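Local coordinates for 39 kDa initiator binding protein (Trichomonas vaginalis, PDB 1Q87) that binds the initiator (Inr) element of core promoters in a primitive eukaryote, the present chain being its C-terminal domain, at residues 116-121 and 191-196; 107-112 and 174-179; 154-159 and 168-173; 126-131 and 144-149; 22-27 and 97-102. One frame throughout, in Å; residues are numbered along the deposited sequence.

Overall arrangement
All five contacts lie in the C-domain of the initiator-binding protein, a helical part joined to an antiparallel five-stranded sheet. Interaction 3 is the hairpin of neighbouring strands 157-162 and 165-171. Interaction 5, about 8 Å away between centres, ties the loop before helix 29-47 to helix 95-105 beside its corner; interaction 4 brings a loop against outer strand 147-151. Helix 111-123 serves interactions 1 and 2, whose centres are about 13 Å apart and whose segments alternate along the chain. Interaction 5 closes first, while 3 and 4 are nested inside the loops closed by 1 and 2. Interactions 2 and 4, about 24 Å apart between centres, lie on opposite sides of the chain's centre. Together the contacts join helices to the five-stranded sheet.

Interaction 1 (116-121 and 191-196); sequences ASLLLI and DSWDKY
Leu118 sets its branch carbon over the indole of Trp193: CG lies 3.7 Å from the centroid of the five-membered ring, 12° off the ring normal, a CH-pi contact over the face. CB lies over the pyrrole side too, 3.7 Å from Trp193 NE1. At the ring edge, near its plane, Ser117 OG donates to Asp194 OD2 at 2.9 Å, coming from above the carboxylate plane. With OG anti to the backbone N (chi1 172°), the hydroxyl also meets Trp193 CB. The other carboxylate oxygen, Asp194 OD1, faces Ile121 CD1 at 3.1 Å. This is helix-to-helix packing, helix 111-123 against the start of helix 193-199, with the indole also touching Phe150, Ile169 and Leu182 of the sheet. Ser192 is the N-cap of the second helix: Lys195 N donates to Ser192 OG at 3.1 Å, nearly straight at 176°. Ser192 OG also makes a weak bond to Asp194 OD2, and the backbone Trp193 N is hydrogen-bonded to Tyr181 OH.

Interaction 2 (107-112 and 174-179); sequences PYETIM and LIEATG
Thr110, the N-cap residue of helix 111-123, meets a type I beta turn, Glu176 to Gly179, in the connection between strands 165-171 and 182-183. The one hydrogen bond between the two segments runs from Ala177 N to Thr110 OG1, 2.7 Å long and almost straight at 171°. A chi1 of 55° puts this accepting OG1 between the backbone N and the carbonyl carbon of Thr110; the side chain makes no capping bond to its own helix. Van der Waals contacts flank the bond. Ala177 CB sits 3.8 Å from Thr110 CB, while the Thr110 and Glu176 side chains cross at about a right angle, Thr110 CG2 being 3.8 Å from Glu176 OE1. Two like charges, Glu109 OE1 and Glu176 OE2, are 5.1 Å apart and would weakly repel. The proline, which follows a cis peptide bond, meets backbone: Pro107 CG is 3.4 Å from Leu174 C, and Pro107 CD approaches Ile175 O, an oxygen also bonded by Lys114 NZ, to 3.0 Å.

Interaction 3 (154-159 and 168-173); sequences EPNCLI and KIWNKP
Trp170 reaches across to Cys157, Asn156 and Glu154. Its CB lies 3.9 Å from Asn156 O. Farther out, Trp170 CD1 meets Cys157 CB at 3.5 Å and has Asn156 ND2 near its edge. Trp170 NE1 donates to Glu154 OE1 at 3.0 Å, on the anti side of the carboxylate and 33° out of its plane. On one face, Cys157 SG stands 3.9 Å from the centroid of the five-membered ring, offset toward the rim, a sulfur-aromatic contact extending to Trp170 CE2 and CZ2. The two residues are a non-hydrogen-bonded pair of the antiparallel hairpin 157-162/165-171. Next to it, Leu158 and Ile169 form a hydrogen-bonded pair, their side chains on the other face, where Trp193 touches both. Toward the corner of the chain, Asn171 N donates to Asn156 O at 2.7 Å, and Asn156 ND2 returns a bond to Asn171 O at 2.9 Å. Asn156 ND2 also bonds to Gly25 O, while Asn171 ND2 is held by Ala103 O.

Interaction 4 (126-131 and 144-149); sequences GHWLTF and DSISGW
A single beta bridge, Leu129 with Gly148, joins the loop after helix 111-123 to strand 147-151, an outermost strand of the five-stranded sheet. Two backbone hydrogen bonds make the bridge. Gly148 N donates to Trp128 O at 3.2 Å, from well above the carbonyl plane; Thr130 N donates to Gly148 O at 3.1 Å, with a bent N-H...O angle of 140°. Gly148 O also receives the CA-H of Leu129. The indole of Trp128 lies directly against the glycine backbone, its CE3 3.7 Å from both Gly148 CA and Gly148 N. Trp128 CG, from which this ring hangs, stands between the backbone N and the carbonyl carbon of its own residue (chi1 46°). The Trp128 side chain also touches Leu158 and Leu160 of strand 157-162, the neighbour of strand 147-151 in the sheet, and Leu118 of helix 111-123. Near the start of the strand, Trp128 CB meets Ile146 CB at 4.0 Å. One residue past the bridge, Thr130 and Trp149 lie side by side, pointing the same way, with Thr130 CG2 3.9 Å from Trp149 CB and 3.3 Å from Gly148 O.

Interaction 5 (22-27 and 97-102); sequences MCIGNS and DLYKFL
The phenol oxygen of Tyr99 accepts a backbone N-H: Ile24 N donates to Tyr99 OH at 3.0 Å, with a bent angle of 140° at the hydrogen. The amide nitrogen lies at the edge of the ring, in its plane. Tyr99 points from helix 95-105 toward segment 22-27, its CG anti to the backbone N (chi1 -174°). The backbone of that segment stays well away from the helix: the nearest CA atoms across the contact, Met22 and Lys100, are 8.4 Å apart. The side chain of Tyr99 spans much of that gap. At its tip, Tyr99 OH also lies 3.4 Å from Cys23 CA, while Ile24, crossing the tyrosine at about a right angle, brings CG2 to 3.8 Å from Tyr99 CE2. Nearer the helix, Met22 slides past the tyrosine in the opposite direction. Its sulfur SD comes within 3.3 Å of Tyr99 CD2 and 4.3 Å from the ring centroid, an oblique Met-aromatic contact 53° off the ring normal. Met22 CE continues to the side of Lys100, 4.4 Å from its CB. Phe35 of helix 29-47 meets the Tyr99 ring edge-to-face, and Pro155 touches both Met22 and Tyr99. The arrangement is a tyrosine reaching from a helix to the backbone of the loop before helix 29-47, joining the helical part of the C-domain to the corner that leads into the sheet at Pro155 and Asn156.

Interaction 1 (116-121 and 191-196)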
# COMPACT_ATOMS: atom_id res chain seq x y z
N ALA A 116 -8.85 1.74 0.97
CA ALA A 116 -10.14 1.76 0.26
C ALA A 116 -9.91 2.19 -1.19
O ALA A 116 -10.39 1.55 -2.12
CB ALA A 116 -11.11 2.74 0.93
N SER A 117 -9.15 3.27 -1.39
CA SER A 117 -8.90 3.74 -2.74
C SER A 117 -8.37 2.64 -3.66
O SER A 117 -9.02 2.29 -4.66
CB SER A 117 -7.93 4.91 -2.72
OG SER A 117 -7.54 5.24 -4.03
N LEU A 118 -7.22 2.07 -3.31
CA LEU A 118 -6.60 1.03 -4.13
C LEU A 118 -7.49 -0.17 -4.23
O LEU A 118 -7.73 -0.69 -5.32
CB LEU A 118 -5.24 0.59 -3.54
CG LEU A 118 -4.14 -0.05 -4.42
CD1 LEU A 118 -3.69 -1.36 -3.82
CD2 LEU A 118 -4.63 -0.31 -5.82
N LEU A 119 -7.95 -0.63 -3.09
CA LEU A 119 -8.79 -1.80 -3.05
C LEU A 119 -10.04 -1.71 -3.92
O LEU A 119 -10.51 -2.71 -4.47
CB LEU A 119 -9.18 -2.05 -1.61
CG LEU A 119 -9.17 -3.50 -1.18
CD1 LEU A 119 -7.98 -4.21 -1.81
CD2 LEU A 119 -9.07 -3.54 0.36
N LEU A 120 -10.59 -0.51 -4.05
CA LEU A 120 -11.81 -0.34 -4.83
C LEU A 120 -11.55 -0.52 -6.32
O LEU A 120 -12.39 -1.08 -7.04
CB LEU A 120 -12.44 1.02 -4.53
CG LEU A 120 -13.93 1.17 -4.81
CD1 LEU A 120 -14.15 1.77 -6.20
CD2 LEU A 120 -14.62 -0.20 -4.66
N ILE A 121 -10.37 -0.08 -6.77
CA ILE A 121 -9.95 -0.19 -8.18
C ILE A 121 -9.86 -1.66 -8.61
O ILE A 121 -10.45 -2.05 -9.62
CB ILE A 121 -8.55 0.42 -8.38
CG1 ILE A 121 -8.52 1.85 -7.86
CG2 ILE A 121 -8.19 0.42 -9.82
CD1 ILE A 121 -9.58 2.73 -8.45
N ASP A 191 -2.01 12.21 -7.88
CA ASP A 191 -2.85 12.60 -6.77
C ASP A 191 -3.37 11.43 -5.95
O ASP A 191 -3.48 11.53 -4.74
CB ASP A 191 -4.05 13.43 -7.26
CG ASP A 191 -3.66 14.79 -7.80
OD1 ASP A 191 -2.63 15.35 -7.36
OD2 ASP A 191 -4.39 15.32 -8.65
N SER A 192 -3.71 10.34 -6.61
CA SER A 192 -4.26 9.21 -5.88
C SER A 192 -4.16 7.97 -6.73
O SER A 192 -3.80 8.03 -7.91
CB SER A 192 -5.73 9.47 -5.64
OG SER A 192 -6.44 9.11 -6.82
N TRP A 193 -4.52 6.83 -6.16
CA TRP A 193 -4.48 5.62 -6.96
C TRP A 193 -5.43 5.73 -8.15
O TRP A 193 -5.06 5.36 -9.26
CB TRP A 193 -4.87 4.38 -6.14
CG TRP A 193 -3.82 3.91 -5.19
CD1 TRP A 193 -3.87 3.97 -3.83
CD2 TRP A 193 -2.60 3.22 -5.52
NE1 TRP A 193 -2.78 3.35 -3.30
CE2 TRP A 193 -1.98 2.88 -4.30
CE3 TRP A 193 -1.97 2.85 -6.72
CZ2 TRP A 193 -0.75 2.19 -4.24
CZ3 TRP A 193 -0.76 2.17 -6.67
CH2 TRP A 193 -0.16 1.84 -5.43
N ASP A 194 -6.64 6.23 -7.91
CA ASP A 194 -7.68 6.39 -8.94
C ASP A 194 -7.19 7.20 -10.15
O ASP A 194 -7.38 6.82 -11.31
CB ASP A 194 -8.91 7.07 -8.33
CG ASP A 194 -9.36 6.41 -7.02
OD1 ASP A 194 -10.16 5.43 -7.07
OD2 ASP A 194 -8.91 6.88 -5.93
N LYS A 195 -6.55 8.33 -9.85
CA LYS A 195 -5.96 9.22 -10.84
C LYS A 195 -4.90 8.47 -11.66
O LYS A 195 -4.87 8.54 -12.90
CB LYS A 195 -5.29 10.40 -10.12
CG LYS A 195 -5.37 11.73 -10.82
CD LYS A 195 -4.69 11.73 -12.19
CE LYS A 195 -4.94 13.05 -12.93
NZ LYS A 195 -4.44 14.24 -12.17
N TYR A 196 -4.02 7.78 -10.95
CA TYR A 196 -2.94 7.05 -11.58
C TYR A 196 -3.43 5.97 -12.50
O TYR A 196 -2.88 5.79 -13.59
CB TYR A 196 -2.00 6.45 -10.54
CG TYR A 196 -1.01 5.50 -11.15
CD1 TYR A 196 -1.31 4.14 -11.25
CD2 TYR A 196 0.19 5.96 -11.70
CE1 TYR A 196 -0.44 3.25 -11.88
CE2 TYR A 196 1.08 5.07 -12.35
CZ TYR A 196 0.74 3.72 -12.43
OH TYR A 196 1.56 2.82 -13.08

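Interaction 2 (107-112 and 174-179)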
# COMPACT_ATOMS: atom_id res chain seq x y z
N PRO A 107 1.11 7.24 5.18
CA PRO A 107 1.16 7.29 6.66
C PRO A 107 -0.09 6.80 7.36
O PRO A 107 -1.16 6.64 6.74
CB PRO A 107 1.43 8.77 6.98
CG PRO A 107 1.63 9.46 5.62
CD PRO A 107 0.92 8.59 4.62
N TYR A 108 0.04 6.54 8.66
CA TYR A 108 -1.10 6.03 9.41
C TYR A 108 -2.30 7.02 9.45
O TYR A 108 -3.44 6.59 9.47
CB TYR A 108 -0.65 5.62 10.80
CG TYR A 108 -0.86 6.67 11.87
CD1 TYR A 108 -2.08 6.77 12.53
CD2 TYR A 108 0.15 7.55 12.20
CE1 TYR A 108 -2.29 7.71 13.51
CE2 TYR A 108 -0.03 8.51 13.17
CZ TYR A 108 -1.27 8.58 13.82
OH TYR A 108 -1.50 9.56 14.76
N GLU A 109 -2.05 8.33 9.45
CA GLU A 109 -3.16 9.30 9.45
C GLU A 109 -4.20 9.00 8.40
O GLU A 109 -5.37 9.25 8.62
CB GLU A 109 -2.70 10.74 9.21
CG GLU A 109 -1.94 11.36 10.38
CD GLU A 109 -0.52 10.80 10.52
OE1 GLU A 109 -0.13 9.92 9.71
OE2 GLU A 109 0.21 11.25 11.44
N THR A 110 -3.81 8.51 7.23
CA THR A 110 -4.83 8.23 6.22
C THR A 110 -4.78 6.80 5.67
O THR A 110 -5.30 6.50 4.59
CB THR A 110 -4.76 9.31 5.08
OG1 THR A 110 -3.44 9.35 4.52
CG2 THR A 110 -5.09 10.74 5.67
N ILE A 111 -4.24 5.89 6.47
CA ILE A 111 -4.07 4.55 5.97
C ILE A 111 -5.29 3.89 5.39
O ILE A 111 -5.22 3.21 4.35
CB ILE A 111 -3.42 3.65 7.03
CG1 ILE A 111 -3.16 2.27 6.41
CG2 ILE A 111 -4.26 3.58 8.31
CD1 ILE A 111 -1.72 1.93 6.37
N MET A 112 -6.42 4.09 6.03
CA MET A 112 -7.63 3.46 5.56
C MET A 112 -8.20 4.10 4.30
O MET A 112 -8.99 3.51 3.60
CB MET A 112 -8.64 3.46 6.69
CG MET A 112 -8.21 2.55 7.81
SD MET A 112 -8.52 0.85 7.40
CE MET A 112 -7.04 0.18 7.71
N LEU A 174 5.21 8.76 3.44
CA LEU A 174 5.15 9.94 4.31
C LEU A 174 4.07 10.95 3.86
O LEU A 174 3.87 11.98 4.50
CB LEU A 174 6.50 10.65 4.36
CG LEU A 174 7.72 9.80 4.71
CD1 LEU A 174 9.03 10.63 4.64
CD2 LEU A 174 7.50 9.23 6.08
N ILE A 175 3.36 10.65 2.77
CA ILE A 175 2.37 11.57 2.26
C ILE A 175 0.95 11.13 2.46
O ILE A 175 0.53 10.06 1.98
CB ILE A 175 2.60 11.86 0.76
CG1 ILE A 175 4.01 12.41 0.54
CG2 ILE A 175 1.51 12.82 0.23
CD1 ILE A 175 4.33 13.67 1.30
N GLU A 176 0.20 11.97 3.18
CA GLU A 176 -1.19 11.67 3.47
C GLU A 176 -1.99 11.57 2.20
O GLU A 176 -1.67 12.15 1.18
CB GLU A 176 -1.79 12.74 4.38
CG GLU A 176 -1.21 12.74 5.77
CD GLU A 176 -1.89 13.73 6.70
OE1 GLU A 176 -3.14 13.83 6.65
OE2 GLU A 176 -1.18 14.40 7.49
N ALA A 177 -3.04 10.78 2.24
CA ALA A 177 -3.83 10.62 1.05
C ALA A 177 -4.35 11.96 0.47
O ALA A 177 -4.86 12.00 -0.65
CB ALA A 177 -4.97 9.69 1.35
N THR A 178 -4.16 13.04 1.22
CA THR A 178 -4.62 14.36 0.79
C THR A 178 -3.69 14.90 -0.29
O THR A 178 -4.13 15.66 -1.16
CB THR A 178 -4.71 15.38 1.98
OG1 THR A 178 -3.41 15.71 2.46
CG2 THR A 178 -5.51 14.81 3.11
N GLY A 179 -2.42 14.50 -0.25
CA GLY A 179 -1.47 14.96 -1.25
C GLY A 179 -1.18 14.00 -2.42
O GLY A 179 -1.96 13.08 -2.73

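Interaction 3 (154-159 and 168-173)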
# COMPACT_ATOMS: atom_id res chain seq x y z
N GLU A 154 10.75 -4.20 -1.26
CA GLU A 154 10.60 -2.76 -1.46
C GLU A 154 9.07 -2.63 -1.31
O GLU A 154 8.34 -2.33 -2.27
CB GLU A 154 11.10 -2.43 -2.87
CG GLU A 154 11.25 -0.95 -3.21
CD GLU A 154 12.18 -0.74 -4.41
OE1 GLU A 154 12.10 0.30 -5.08
OE2 GLU A 154 13.01 -1.64 -4.68
N PRO A 155 8.57 -2.84 -0.08
CA PRO A 155 7.14 -2.80 0.25
C PRO A 155 6.21 -1.66 -0.19
O PRO A 155 5.01 -1.90 -0.20
CB PRO A 155 7.09 -3.09 1.75
CG PRO A 155 8.46 -2.85 2.24
CD PRO A 155 9.38 -2.52 1.09
N ASN A 156 6.71 -0.47 -0.54
CA ASN A 156 5.86 0.62 -1.02
C ASN A 156 5.77 0.54 -2.55
O ASN A 156 5.18 1.41 -3.19
CB ASN A 156 6.43 2.00 -0.65
CG ASN A 156 7.81 2.25 -1.25
OD1 ASN A 156 8.62 1.33 -1.36
ND2 ASN A 156 8.09 3.52 -1.60
N CYS A 157 6.34 -0.50 -3.13
CA CYS A 157 6.32 -0.64 -4.59
C CYS A 157 5.32 -1.68 -5.05
O CYS A 157 5.46 -2.87 -4.76
CB CYS A 157 7.72 -1.01 -5.12
SG CYS A 157 7.78 -1.28 -6.94
N LEU A 158 4.29 -1.24 -5.77
CA LEU A 158 3.31 -2.18 -6.30
C LEU A 158 3.79 -2.64 -7.69
O LEU A 158 4.05 -1.84 -8.58
CB LEU A 158 1.93 -1.51 -6.43
CG LEU A 158 0.86 -2.30 -7.21
CD1 LEU A 158 0.47 -3.54 -6.40
CD2 LEU A 158 -0.39 -1.41 -7.55
N ILE A 159 3.93 -3.94 -7.86
CA ILE A 159 4.36 -4.45 -9.16
C ILE A 159 3.09 -4.89 -9.88
O ILE A 159 2.25 -5.52 -9.26
CB ILE A 159 5.30 -5.67 -8.99
CG1 ILE A 159 6.55 -5.27 -8.23
CG2 ILE A 159 5.67 -6.23 -10.35
CD1 ILE A 159 7.44 -6.47 -7.91
N LYS A 168 5.80 -0.56 -12.57
CA LYS A 168 6.00 -0.28 -11.16
C LYS A 168 5.53 1.10 -10.71
O LYS A 168 5.72 2.08 -11.42
CB LYS A 168 7.47 -0.46 -10.80
CG LYS A 168 7.89 -1.94 -10.73
CD LYS A 168 9.33 -2.08 -10.30
CE LYS A 168 9.84 -3.51 -10.47
NZ LYS A 168 11.30 -3.60 -10.20
N ILE A 169 4.89 1.18 -9.54
CA ILE A 169 4.42 2.47 -9.04
C ILE A 169 4.56 2.51 -7.51
O ILE A 169 4.17 1.57 -6.82
CB ILE A 169 2.97 2.72 -9.49
CG1 ILE A 169 2.50 4.06 -8.98
CG2 ILE A 169 2.10 1.54 -9.16
CD1 ILE A 169 3.34 5.23 -9.52
N TRP A 170 5.14 3.58 -6.99
CA TRP A 170 5.44 3.68 -5.56
C TRP A 170 4.57 4.52 -4.65
O TRP A 170 4.32 5.72 -4.92
CB TRP A 170 6.89 4.16 -5.36
CG TRP A 170 7.95 3.18 -5.85
CD1 TRP A 170 8.70 2.36 -5.08
CD2 TRP A 170 8.34 2.93 -7.21
NE1 TRP A 170 9.55 1.61 -5.87
CE2 TRP A 170 9.35 1.94 -7.18
CE3 TRP A 170 7.95 3.44 -8.45
CZ2 TRP A 170 9.97 1.47 -8.34
CZ3 TRP A 170 8.56 2.98 -9.60
CH2 TRP A 170 9.57 2.00 -9.54
N ASN A 171 4.12 3.90 -3.56
CA ASN A 171 3.35 4.63 -2.59
C ASN A 171 4.40 5.40 -1.84
O ASN A 171 5.46 4.85 -1.56
CB ASN A 171 2.63 3.72 -1.61
CG ASN A 171 1.99 4.51 -0.46
OD1 ASN A 171 1.18 5.41 -0.71
ND2 ASN A 171 2.36 4.20 0.78
N LYS A 172 4.14 6.69 -1.58
CA LYS A 172 5.07 7.51 -0.80
C LYS A 172 4.51 7.42 0.65
O LYS A 172 3.55 8.11 1.00
CB LYS A 172 5.03 8.95 -1.29
CG LYS A 172 5.28 9.10 -2.78
CD LYS A 172 6.76 8.92 -3.10
CE LYS A 172 7.58 10.15 -2.69
NZ LYS A 172 9.06 9.91 -2.81
N PRO A 173 5.11 6.59 1.51
CA PRO A 173 4.65 6.42 2.90
C PRO A 173 4.63 7.63 3.83
O PRO A 173 4.08 7.54 4.90
CB PRO A 173 5.54 5.28 3.45
CG PRO A 173 6.47 4.91 2.33
CD PRO A 173 6.46 6.05 1.33

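Interaction 4 (126-131 and 144-149)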
# COMPACT_ATOMS: atom_id res chain seq x y z
N GLY A 126 -11.51 -7.08 -12.23
CA GLY A 126 -11.15 -8.48 -12.16
C GLY A 126 -10.38 -8.95 -10.94
O GLY A 126 -9.85 -10.06 -10.93
N HIS A 127 -10.31 -8.12 -9.90
CA HIS A 127 -9.61 -8.49 -8.66
C HIS A 127 -8.19 -8.98 -8.91
O HIS A 127 -7.86 -10.13 -8.67
CB HIS A 127 -10.38 -9.58 -7.91
CG HIS A 127 -11.87 -9.43 -7.98
ND1 HIS A 127 -12.65 -9.26 -6.87
CD2 HIS A 127 -12.72 -9.49 -9.04
CE1 HIS A 127 -13.92 -9.22 -7.22
NE2 HIS A 127 -13.99 -9.36 -8.53
N TRP A 128 -7.34 -8.09 -9.39
CA TRP A 128 -5.97 -8.45 -9.66
C TRP A 128 -5.04 -8.36 -8.45
O TRP A 128 -4.07 -9.11 -8.39
CB TRP A 128 -5.41 -7.61 -10.83
CG TRP A 128 -5.69 -6.14 -10.73
CD1 TRP A 128 -6.78 -5.47 -11.25
CD2 TRP A 128 -4.89 -5.15 -10.06
NE1 TRP A 128 -6.69 -4.12 -10.93
CE2 TRP A 128 -5.55 -3.91 -10.21
CE3 TRP A 128 -3.69 -5.20 -9.35
CZ2 TRP A 128 -5.04 -2.72 -9.65
CZ3 TRP A 128 -3.19 -4.01 -8.79
CH2 TRP A 128 -3.86 -2.80 -8.95
N LEU A 129 -5.32 -7.46 -7.50
CA LEU A 129 -4.48 -7.26 -6.30
C LEU A 129 -4.44 -8.47 -5.36
O LEU A 129 -5.47 -9.10 -5.08
CB LEU A 129 -4.96 -6.04 -5.51
CG LEU A 129 -4.08 -5.51 -4.35
CD1 LEU A 129 -2.78 -4.95 -4.86
CD2 LEU A 129 -4.80 -4.43 -3.61
N THR A 130 -3.26 -8.82 -4.87
CA THR A 130 -3.11 -9.94 -3.95
C THR A 130 -2.04 -9.59 -2.92
O THR A 130 -1.05 -8.95 -3.24
CB THR A 130 -2.70 -11.23 -4.72
OG1 THR A 130 -2.53 -12.33 -3.81
CG2 THR A 130 -1.39 -11.00 -5.47
N PHE A 131 -2.25 -9.95 -1.66
CA PHE A 131 -1.26 -9.64 -0.64
C PHE A 131 -0.48 -10.87 -0.25
O PHE A 131 0.30 -10.85 0.71
CB PHE A 131 -1.95 -9.05 0.58
CG PHE A 131 -2.56 -7.73 0.30
CD1 PHE A 131 -1.77 -6.61 0.20
CD2 PHE A 131 -3.92 -7.64 -0.02
CE1 PHE A 131 -2.31 -5.41 -0.22
CE2 PHE A 131 -4.45 -6.44 -0.44
CZ PHE A 131 -3.65 -5.33 -0.54
N ASP A 144 -4.58 -14.35 -21.51
CA ASP A 144 -3.88 -14.16 -20.24
C ASP A 144 -4.70 -13.33 -19.25
O ASP A 144 -5.93 -13.31 -19.33
CB ASP A 144 -2.51 -13.51 -20.51
CG ASP A 144 -1.58 -14.41 -21.31
OD1 ASP A 144 -1.99 -14.87 -22.40
OD2 ASP A 144 -0.44 -14.67 -20.85
N SER A 145 -4.03 -12.67 -18.30
CA SER A 145 -4.75 -11.87 -17.31
C SER A 145 -3.84 -10.96 -16.48
O SER A 145 -2.61 -11.11 -16.48
CB SER A 145 -5.55 -12.80 -16.38
OG SER A 145 -6.53 -12.08 -15.64
N ILE A 146 -4.45 -10.03 -15.75
CA ILE A 146 -3.74 -9.06 -14.92
C ILE A 146 -3.44 -9.58 -13.51
O ILE A 146 -4.16 -10.43 -12.97
CB ILE A 146 -4.56 -7.78 -14.78
CG1 ILE A 146 -5.27 -7.46 -16.09
CG2 ILE A 146 -3.65 -6.63 -14.44
CD1 ILE A 146 -6.54 -6.61 -15.89
N SER A 147 -2.39 -9.04 -12.91
CA SER A 147 -1.97 -9.42 -11.56
C SER A 147 -1.06 -8.35 -10.93
O SER A 147 -0.16 -7.81 -11.59
CB SER A 147 -1.22 -10.75 -11.61
OG SER A 147 -0.63 -11.04 -10.37
N GLY A 148 -1.29 -8.05 -9.65
CA GLY A 148 -0.47 -7.06 -8.98
C GLY A 148 -0.21 -7.41 -7.52
O GLY A 148 -1.06 -8.03 -6.88
N TRP A 149 0.97 -7.03 -7.01
CA TRP A 149 1.32 -7.30 -5.62
C TRP A 149 2.40 -6.32 -5.22
O TRP A 149 2.96 -5.64 -6.08
CB TRP A 149 1.83 -8.73 -5.44
CG TRP A 149 3.12 -9.02 -6.16
CD1 TRP A 149 4.39 -9.02 -5.64
CD2 TRP A 149 3.26 -9.25 -7.57
NE1 TRP A 149 5.31 -9.23 -6.64
CE2 TRP A 149 4.65 -9.37 -7.83
CE3 TRP A 149 2.35 -9.36 -8.63
CZ2 TRP A 149 5.14 -9.60 -9.13
CZ3 TRP A 149 2.84 -9.59 -9.92
CH2 TRP A 149 4.23 -9.71 -10.16

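Interaction 5 (22-27 and 97-102)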
# COMPACT_ATOMS: atom_id res chain seq x y z
N MET A 22 14.88 -5.59 3.10
CA MET A 22 13.67 -4.78 2.99
C MET A 22 13.86 -3.30 3.27
O MET A 22 14.27 -2.90 4.35
CB MET A 22 12.60 -5.32 3.94
CG MET A 22 11.29 -4.53 3.90
SD MET A 22 10.28 -4.71 5.41
CE MET A 22 9.77 -6.40 5.29
N CYS A 23 13.53 -2.48 2.30
CA CYS A 23 13.65 -1.05 2.45
C CYS A 23 12.69 -0.39 1.45
O CYS A 23 12.41 -0.94 0.39
CB CYS A 23 15.10 -0.64 2.19
SG CYS A 23 15.46 0.97 2.85
N ILE A 24 12.17 0.78 1.76
CA ILE A 24 11.27 1.37 0.80
C ILE A 24 12.09 1.94 -0.34
O ILE A 24 13.25 2.33 -0.14
CB ILE A 24 10.40 2.45 1.44
CG1 ILE A 24 11.28 3.46 2.17
CG2 ILE A 24 9.41 1.80 2.40
CD1 ILE A 24 10.60 4.83 2.38
N GLY A 25 11.50 1.96 -1.53
CA GLY A 25 12.18 2.47 -2.71
C GLY A 25 11.61 3.80 -3.17
O GLY A 25 10.67 4.33 -2.57
N ASN A 26 12.19 4.32 -4.25
CA ASN A 26 11.82 5.60 -4.83
C ASN A 26 11.78 6.62 -3.73
O ASN A 26 10.97 7.57 -3.78
CB ASN A 26 10.45 5.51 -5.53
CG ASN A 26 10.38 6.40 -6.80
OD1 ASN A 26 9.42 6.35 -7.57
ND2 ASN A 26 11.41 7.20 -7.00
N SER A 27 12.70 6.45 -2.78
CA SER A 27 12.77 7.32 -1.60
C SER A 27 14.17 7.81 -1.34
O SER A 27 15.12 7.04 -1.46
CB SER A 27 12.34 6.53 -0.34
OG SER A 27 11.07 5.94 -0.52
N ASP A 97 6.91 -6.46 9.80
CA ASP A 97 5.54 -6.58 9.24
C ASP A 97 4.84 -5.21 9.25
O ASP A 97 4.16 -4.84 8.28
CB ASP A 97 4.73 -7.59 10.05
CG ASP A 97 5.33 -8.99 9.99
OD1 ASP A 97 5.40 -9.55 8.87
OD2 ASP A 97 5.76 -9.54 11.03
N LEU A 98 5.04 -4.44 10.33
CA LEU A 98 4.46 -3.10 10.43
C LEU A 98 5.12 -2.25 9.33
O LEU A 98 4.44 -1.49 8.65
CB LEU A 98 4.74 -2.47 11.79
CG LEU A 98 3.70 -1.67 12.63
CD1 LEU A 98 4.34 -0.43 13.18
CD2 LEU A 98 2.50 -1.29 11.84
N TYR A 99 6.44 -2.37 9.18
CA TYR A 99 7.18 -1.62 8.16
C TYR A 99 6.55 -1.87 6.76
O TYR A 99 6.28 -0.95 6.00
CB TYR A 99 8.64 -2.07 8.12
CG TYR A 99 9.52 -1.26 7.19
CD1 TYR A 99 10.32 -0.25 7.70
CD2 TYR A 99 9.57 -1.53 5.81
CE1 TYR A 99 11.17 0.49 6.88
CE2 TYR A 99 10.44 -0.76 4.95
CZ TYR A 99 11.24 0.24 5.51
OH TYR A 99 12.13 0.98 4.78
N LYS A 100 6.32 -3.13 6.46
CA LYS A 100 5.71 -3.51 5.20
C LYS A 100 4.32 -2.86 5.04
O LYS A 100 4.02 -2.26 3.99
CB LYS A 100 5.57 -5.04 5.17
CG LYS A 100 4.99 -5.59 3.90
CD LYS A 100 5.67 -6.91 3.50
CE LYS A 100 5.04 -8.13 4.16
NZ LYS A 100 5.38 -9.41 3.45
N PHE A 101 3.52 -2.96 6.10
CA PHE A 101 2.14 -2.47 6.09
C PHE A 101 2.05 -0.96 5.93
O PHE A 101 1.25 -0.46 5.15
CB PHE A 101 1.42 -2.92 7.35
CG PHE A 101 -0.03 -2.57 7.37
CD1 PHE A 101 -0.91 -3.19 6.50
CD2 PHE A 101 -0.51 -1.60 8.24
CE1 PHE A 101 -2.25 -2.85 6.49
CE2 PHE A 101 -1.86 -1.26 8.23
CZ PHE A 101 -2.73 -1.89 7.36
N LEU A 102 2.87 -0.25 6.67
CA LEU A 102 2.89 1.21 6.59
C LEU A 102 3.52 1.66 5.24
O LEU A 102 3.17 2.71 4.68
CB LEU A 102 3.67 1.78 7.80
CG LEU A 102 2.93 1.78 9.17
CD1 LEU A 102 3.89 1.97 10.32
CD2 LEU A 102 1.87 2.90 9.20